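Local coordinates for enterobactin synthetase component F-related protein (Vibrio cholerae serotype O1, PDB 4OXI) that probably activates glycine with ATP, forming glycyl-adenosine-5'-phosphate, as an adenylation enzyme of a lipopolysaccharide-modification pathway, at residues L88-I102 with A113-L127. Sequence-based numbering, arbitrary orientation.
Sequences LSDYWHLQGVQRVAI and AIWASYLGGMTYIPL
M122, just before strand 123-126, reaches W92 on helix 78-95, inside a beta-alpha-beta unit. Strands 99-102 and 123-126 run parallel, and helix 108-119 links them, packing beside helix 78-95. M122 CB meets Q98 O at 3.3 Å, and CG lies near V97 O. SD touches W92 CB and lies near H93 CD2, a Met-aromatic contact oblique to both rings. The chain then bends (chi3 47°), which carries CE to W92 CE3 at 3.4 Å and on to V97 CG1 and V100 CG2. V100 CG2 also lies over the centre of one face of the W92 indole. The far end of that ring meets A116 CB through CZ3 and A113 CB through CH2. Where helix 108-119 ends in a Schellman motif, H93 NE2 donates to G120 O at 2.8 Å, in its own ring plane and on a carbonyl lone pair. Five backbone bonds pair the strands, from T123 N-Q98 O to L127 N-I102 O. Beside them, Q98 NE2 donates to T123 OG1 at 2.9 Å, in its amide plane. T123 OG1 also bonds Y216 O and accepts from a water. R99 NH1 bonds T143 O, while R99 NE donates to that water's O at 2.9 Å.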
loop_
_atom_site.group_PDB
_atom_site.type_symbol
_atom_site.label_atom_id
_atom_site.label_comp_id
_atom_site.label_asym_id
_atom_site.label_seq_id
_atom_site.Cartn_x
_atom_site.Cartn_y
_atom_site.Cartn_z
ATOM N N LEU A 88 -20.021 -12.887 -5.121
ATOM C CA LEU A 88 -20.008 -11.434 -5.251
ATOM C C LEU A 88 -19.736 -11.042 -6.698
ATOM O O LEU A 88 -20.445 -10.227 -7.285
ATOM C CB LEU A 88 -18.930 -10.841 -4.340
ATOM C CG LEU A 88 -19.266 -10.890 -2.848
ATOM C CD1 LEU A 88 -18.018 -10.603 -2.017
ATOM C CD2 LEU A 88 -20.377 -9.887 -2.526
ATOM N N SER A 89 -18.708 -11.650 -7.275
ATOM C CA SER A 89 -18.291 -11.355 -8.648
ATOM C C SER A 89 -19.402 -11.598 -9.693
ATOM O O SER A 89 -19.628 -10.769 -10.592
ATOM C CB SER A 89 -17.048 -12.189 -8.963
ATOM O OG SER A 89 -16.597 -11.946 -10.267
ATOM N N ASP A 90 -20.100 -12.724 -9.579
ATOM C CA ASP A 90 -21.191 -13.018 -10.505
ATOM C C ASP A 90 -22.275 -11.959 -10.407
ATOM O O ASP A 90 -22.809 -11.518 -11.413
ATOM C CB ASP A 90 -21.813 -14.387 -10.213
ATOM C CG ASP A 90 -20.949 -15.542 -10.685
ATOM O OD1 ASP A 90 -19.956 -15.300 -11.418
ATOM O OD2 ASP A 90 -21.270 -16.697 -10.317
ATOM N N TYR A 91 -22.614 -11.567 -9.185
ATOM C CA TYR A 91 -23.664 -10.593 -8.968
ATOM C C TYR A 91 -23.248 -9.238 -9.573
ATOM O O TYR A 91 -24.020 -8.621 -10.320
ATOM C CB TYR A 91 -23.953 -10.493 -7.466
ATOM C CG TYR A 91 -25.227 -9.776 -7.079
ATOM C CD1 TYR A 91 -26.319 -10.477 -6.569
ATOM C CD2 TYR A 91 -25.330 -8.399 -7.192
ATOM C CE1 TYR A 91 -27.480 -9.815 -6.192
ATOM C CE2 TYR A 91 -26.482 -7.731 -6.823
ATOM C CZ TYR A 91 -27.548 -8.441 -6.322
ATOM O OH TYR A 91 -28.685 -7.761 -5.947
ATOM N N TRP A 92 -22.027 -8.792 -9.273
ATOM C CA TRP A 92 -21.503 -7.538 -9.830
ATOM C C TRP A 92 -21.471 -7.521 -11.360
ATOM O O TRP A 92 -21.768 -6.505 -11.960
ATOM C CB TRP A 92 -20.095 -7.265 -9.293
ATOM C CG TRP A 92 -20.084 -6.929 -7.849
ATOM C CD1 TRP A 92 -21.126 -6.436 -7.119
ATOM C CD2 TRP A 92 -18.977 -7.057 -6.941
ATOM N NE1 TRP A 92 -20.737 -6.247 -5.812
ATOM C CE2 TRP A 92 -19.423 -6.623 -5.677
ATOM C CE3 TRP A 92 -17.654 -7.495 -7.077
ATOM C CZ2 TRP A 92 -18.591 -6.609 -4.552
ATOM C CZ3 TRP A 92 -16.819 -7.472 -5.956
ATOM C CH2 TRP A 92 -17.295 -7.042 -4.713
ATOM N N HIS A 93 -21.083 -8.634 -11.982
ATOM C CA HIS A 93 -21.127 -8.763 -13.441
ATOM C C HIS A 93 -22.535 -8.535 -13.989
ATOM O O HIS A 93 -22.719 -7.803 -14.966
ATOM C CB HIS A 93 -20.641 -10.145 -13.882
ATOM C CG HIS A 93 -19.154 -10.291 -13.859
ATOM N ND1 HIS A 93 -18.523 -11.491 -14.104
ATOM C CD2 HIS A 93 -18.174 -9.387 -13.620
ATOM C CE1 HIS A 93 -17.214 -11.319 -14.024
ATOM N NE2 HIS A 93 -16.976 -10.054 -13.728
ATOM N N LEU A 94 -23.522 -9.164 -13.354
ATOM C CA LEU A 94 -24.911 -9.015 -13.769
ATOM C C LEU A 94 -25.399 -7.597 -13.538
ATOM O O LEU A 94 -26.282 -7.120 -14.250
ATOM C CB LEU A 94 -25.802 -10.000 -13.013
ATOM C CG LEU A 94 -25.422 -11.460 -13.254
ATOM C CD1 LEU A 94 -26.401 -12.367 -12.532
ATOM C CD2 LEU A 94 -25.408 -11.788 -14.745
ATOM N N GLN A 95 -24.830 -6.922 -12.545
ATOM C CA GLN A 95 -25.171 -5.526 -12.265
ATOM C C GLN A 95 -24.421 -4.563 -13.177
ATOM O O GLN A 95 -24.742 -3.385 -13.228
ATOM C CB GLN A 95 -24.840 -5.175 -10.808
ATOM C CG GLN A 95 -25.820 -5.739 -9.785
ATOM C CD GLN A 95 -27.175 -5.063 -9.872
ATOM O OE1 GLN A 95 -28.132 -5.632 -10.390
ATOM N NE2 GLN A 95 -27.255 -3.838 -9.382
ATOM N N GLY A 96 -23.413 -5.054 -13.886
ATOM C CA GLY A 96 -22.604 -4.178 -14.723
ATOM C C GLY A 96 -21.729 -3.234 -13.915
ATOM O O GLY A 96 -21.459 -2.108 -14.335
ATOM N N VAL A 97 -21.301 -3.704 -12.745
ATOM C CA VAL A 97 -20.400 -2.972 -11.874
ATOM C C VAL A 97 -18.986 -3.198 -12.352
ATOM O O VAL A 97 -18.612 -4.337 -12.622
ATOM C CB VAL A 97 -20.517 -3.500 -10.424
ATOM C CG1 VAL A 97 -19.456 -2.884 -9.536
ATOM C CG2 VAL A 97 -21.893 -3.195 -9.867
ATOM N N GLN A 98 -18.193 -2.134 -12.451
ATOM C CA GLN A 98 -16.767 -2.283 -12.761
ATOM C C GLN A 98 -15.888 -1.906 -11.564
ATOM O O GLN A 98 -14.864 -2.548 -11.305
ATOM C CB GLN A 98 -16.372 -1.440 -13.981
ATOM C CG GLN A 98 -14.845 -1.379 -14.209
ATOM C CD GLN A 98 -14.226 -2.746 -14.515
ATOM O OE1 GLN A 98 -14.833 -3.574 -15.199
ATOM N NE2 GLN A 98 -13.013 -2.988 -14.007
ATOM N N ARG A 99 -16.289 -0.868 -10.832
ATOM C CA ARG A 99 -15.497 -0.383 -9.706
ATOM C C ARG A 99 -16.237 -0.540 -8.376
ATOM O O ARG A 99 -17.386 -0.108 -8.237
ATOM C CB ARG A 99 -15.100 1.084 -9.923
ATOM C CG ARG A 99 -14.312 1.319 -11.221
ATOM C CD ARG A 99 -13.805 2.752 -11.325
ATOM N NE ARG A 99 -12.914 2.919 -12.467
ATOM C CZ ARG A 99 -12.384 4.082 -12.833
ATOM N NH1 ARG A 99 -12.640 5.179 -12.141
ATOM N NH2 ARG A 99 -11.601 4.147 -13.894
ATOM N N VAL A 100 -15.583 -1.163 -7.400
ATOM C CA VAL A 100 -16.190 -1.323 -6.086
ATOM C C VAL A 100 -15.300 -0.708 -5.029
ATOM O O VAL A 100 -14.107 -1.010 -4.953
ATOM C CB VAL A 100 -16.401 -2.805 -5.730
ATOM C CG1 VAL A 100 -17.064 -2.930 -4.353
ATOM C CG2 VAL A 100 -17.267 -3.460 -6.759
ATOM N N ALA A 101 -15.873 0.153 -4.205
ATOM C CA ALA A 101 -15.129 0.705 -3.082
ATOM C C ALA A 101 -15.296 -0.204 -1.874
ATOM O O ALA A 101 -16.354 -0.795 -1.665
ATOM C CB ALA A 101 -15.590 2.097 -2.765
ATOM N N ILE A 102 -14.245 -0.335 -1.085
ATOM C CA ILE A 102 -14.284 -1.270 0.028
ATOM C C ILE A 102 -14.122 -0.547 1.353
ATOM O O ILE A 102 -13.044 -0.041 1.651
ATOM C CB ILE A 102 -13.201 -2.353 -0.123
ATOM C CG1 ILE A 102 -13.352 -3.049 -1.487
ATOM C CG2 ILE A 102 -13.294 -3.359 1.026
ATOM C CD1 ILE A 102 -12.541 -4.300 -1.622
ATOM N N ALA A 113 -14.228 -9.457 -1.028
ATOM C CA ALA A 113 -14.476 -8.514 -2.120
ATOM C C ALA A 113 -13.252 -8.316 -2.987
ATOM O O ALA A 113 -13.375 -8.150 -4.197
ATOM C CB ALA A 113 -14.966 -7.168 -1.575
ATOM N N ILE A 114 -12.068 -8.332 -2.380
ATOM C CA ILE A 114 -10.832 -8.188 -3.155
ATOM C C ILE A 114 -10.582 -9.403 -4.068
ATOM O O ILE A 114 -10.246 -9.238 -5.244
ATOM C CB ILE A 114 -9.619 -7.917 -2.254
ATOM C CG1 ILE A 114 -9.747 -6.537 -1.605
ATOM C CG2 ILE A 114 -8.336 -7.965 -3.076
ATOM C CD1 ILE A 114 -8.659 -6.204 -0.613
ATOM N N TRP A 115 -10.784 -10.612 -3.545
ATOM C CA TRP A 115 -10.722 -11.809 -4.379
ATOM C C TRP A 115 -11.794 -11.744 -5.467
ATOM O O TRP A 115 -11.546 -12.105 -6.606
ATOM C CB TRP A 115 -11.017 -13.051 -3.553
ATOM C CG TRP A 115 -9.912 -13.586 -2.765
ATOM C CD1 TRP A 115 -8.978 -12.886 -2.058
ATOM C CD2 TRP A 115 -9.627 -14.974 -2.551
ATOM N NE1 TRP A 115 -8.117 -13.762 -1.418
ATOM C CE2 TRP A 115 -8.498 -15.048 -1.707
ATOM C CE3 TRP A 115 -10.221 -16.161 -2.990
ATOM C CZ2 TRP A 115 -7.952 -16.265 -1.294
ATOM C CZ3 TRP A 115 -9.660 -17.377 -2.595
ATOM C CH2 TRP A 115 -8.543 -17.416 -1.751
ATOM N N ALA A 116 -12.992 -11.306 -5.094
ATOM C CA ALA A 116 -14.104 -11.217 -6.035
ATOM C C ALA A 116 -13.753 -10.260 -7.154
ATOM O O ALA A 116 -14.049 -10.511 -8.319
ATOM C CB ALA A 116 -15.384 -10.728 -5.318
ATOM N N SER A 117 -13.136 -9.140 -6.797
ATOM C CA SER A 117 -12.787 -8.156 -7.807
ATOM C C SER A 117 -11.699 -8.690 -8.723
ATOM O O SER A 117 -11.766 -8.521 -9.951
ATOM C CB SER A 117 -12.333 -6.847 -7.161
ATOM O OG SER A 117 -11.755 -6.020 -8.155
ATOM N N TYR A 118 -10.692 -9.334 -8.139
ATOM C CA TYR A 118 -9.624 -9.903 -8.953
ATOM C C TYR A 118 -10.155 -11.000 -9.895
ATOM O O TYR A 118 -9.887 -10.983 -11.097
ATOM C CB TYR A 118 -8.463 -10.461 -8.100
ATOM C CG TYR A 118 -7.451 -11.122 -9.002
ATOM C CD1 TYR A 118 -6.518 -10.359 -9.686
ATOM C CD2 TYR A 118 -7.475 -12.496 -9.231
ATOM C CE1 TYR A 118 -5.611 -10.937 -10.554
ATOM C CE2 TYR A 118 -6.570 -13.090 -10.104
ATOM C CZ TYR A 118 -5.648 -12.301 -10.767
ATOM O OH TYR A 118 -4.740 -12.866 -11.632
ATOM N N LEU A 119 -10.890 -11.960 -9.338
ATOM C CA LEU A 119 -11.385 -13.093 -10.112
ATOM C C LEU A 119 -12.312 -12.639 -11.234
ATOM O O LEU A 119 -12.332 -13.239 -12.312
ATOM C CB LEU A 119 -12.100 -14.079 -9.194
ATOM C CG LEU A 119 -11.175 -14.839 -8.240
ATOM C CD1 LEU A 119 -11.973 -15.708 -7.285
ATOM C CD2 LEU A 119 -10.190 -15.702 -9.014
ATOM N N GLY A 120 -13.056 -11.560 -10.986
ATOM C CA GLY A 120 -14.011 -11.043 -11.948
ATOM C C GLY A 120 -13.505 -9.951 -12.889
ATOM O O GLY A 120 -14.290 -9.385 -13.653
ATOM N N GLY A 121 -12.212 -9.637 -12.846
ATOM C CA GLY A 121 -11.679 -8.601 -13.718
ATOM C C GLY A 121 -12.159 -7.186 -13.404
ATOM O O GLY A 121 -12.163 -6.303 -14.260
ATOM N N MET A 122 -12.558 -6.954 -12.164
ATOM C CA MET A 122 -13.043 -5.632 -11.785
ATOM C C MET A 122 -11.986 -4.782 -11.086
ATOM O O MET A 122 -10.813 -5.176 -11.020
ATOM C CB MET A 122 -14.323 -5.780 -10.977
ATOM C CG MET A 122 -15.440 -6.336 -11.876
ATOM S SD MET A 122 -16.815 -6.976 -10.951
ATOM C CE MET A 122 -16.975 -5.586 -9.822
ATOM N N THR A 123 -12.391 -3.606 -10.610
ATOM C CA THR A 123 -11.463 -2.652 -9.996
ATOM C C THR A 123 -11.895 -2.386 -8.571
ATOM O O THR A 123 -13.050 -2.002 -8.335
ATOM C CB THR A 123 -11.503 -1.290 -10.724
ATOM O OG1 THR A 123 -11.417 -1.491 -12.141
ATOM C CG2 THR A 123 -10.358 -0.391 -10.265
ATOM N N TYR A 124 -10.994 -2.574 -7.608
ATOM C CA TYR A 124 -11.360 -2.253 -6.238
ATOM C C TYR A 124 -10.678 -0.991 -5.732
ATOM O O TYR A 124 -9.575 -0.645 -6.158
ATOM C CB TYR A 124 -11.203 -3.449 -5.285
ATOM C CG TYR A 124 -9.803 -3.745 -4.775
ATOM C CD1 TYR A 124 -9.326 -3.152 -3.604
ATOM C CD2 TYR A 124 -8.982 -4.668 -5.429
ATOM C CE1 TYR A 124 -8.052 -3.438 -3.119
ATOM C CE2 TYR A 124 -7.699 -4.965 -4.951
ATOM C CZ TYR A 124 -7.254 -4.350 -3.798
ATOM O OH TYR A 124 -6.008 -4.649 -3.317
ATOM N N ILE A 125 -11.368 -0.301 -4.832
ATOM C CA ILE A 125 -10.902 0.963 -4.287
ATOM C C ILE A 125 -11.001 0.914 -2.763
ATOM O O ILE A 125 -12.075 1.089 -2.193
ATOM C CB ILE A 125 -11.769 2.117 -4.811
ATOM C CG1 ILE A 125 -11.872 2.038 -6.342
ATOM C CG2 ILE A 125 -11.201 3.488 -4.375
ATOM C CD1 ILE A 125 -13.032 2.791 -6.904
ATOM N N PRO A 126 -9.880 0.651 -2.091
ATOM C CA PRO A 126 -9.981 0.550 -0.634
ATOM C C PRO A 126 -10.148 1.932 -0.011
ATOM O O PRO A 126 -9.474 2.872 -0.431
ATOM C CB PRO A 126 -8.628 -0.060 -0.234
ATOM C CG PRO A 126 -7.683 0.322 -1.324
ATOM C CD PRO A 126 -8.517 0.378 -2.589
ATOM N N LEU A 127 -11.027 2.055 0.976
ATOM C CA LEU A 127 -11.264 3.341 1.628
ATOM C C LEU A 127 -10.550 3.360 2.979
ATOM O O LEU A 127 -10.554 2.359 3.701
ATOM C CB LEU A 127 -12.770 3.537 1.839
ATOM C CG LEU A 127 -13.639 3.500 0.588
ATOM C CD1 LEU A 127 -15.135 3.521 0.920
ATOM C CD2 LEU A 127 -13.282 4.669 -0.331
HETATM O O HOH W 1 -11.849 0.560 -13.731
#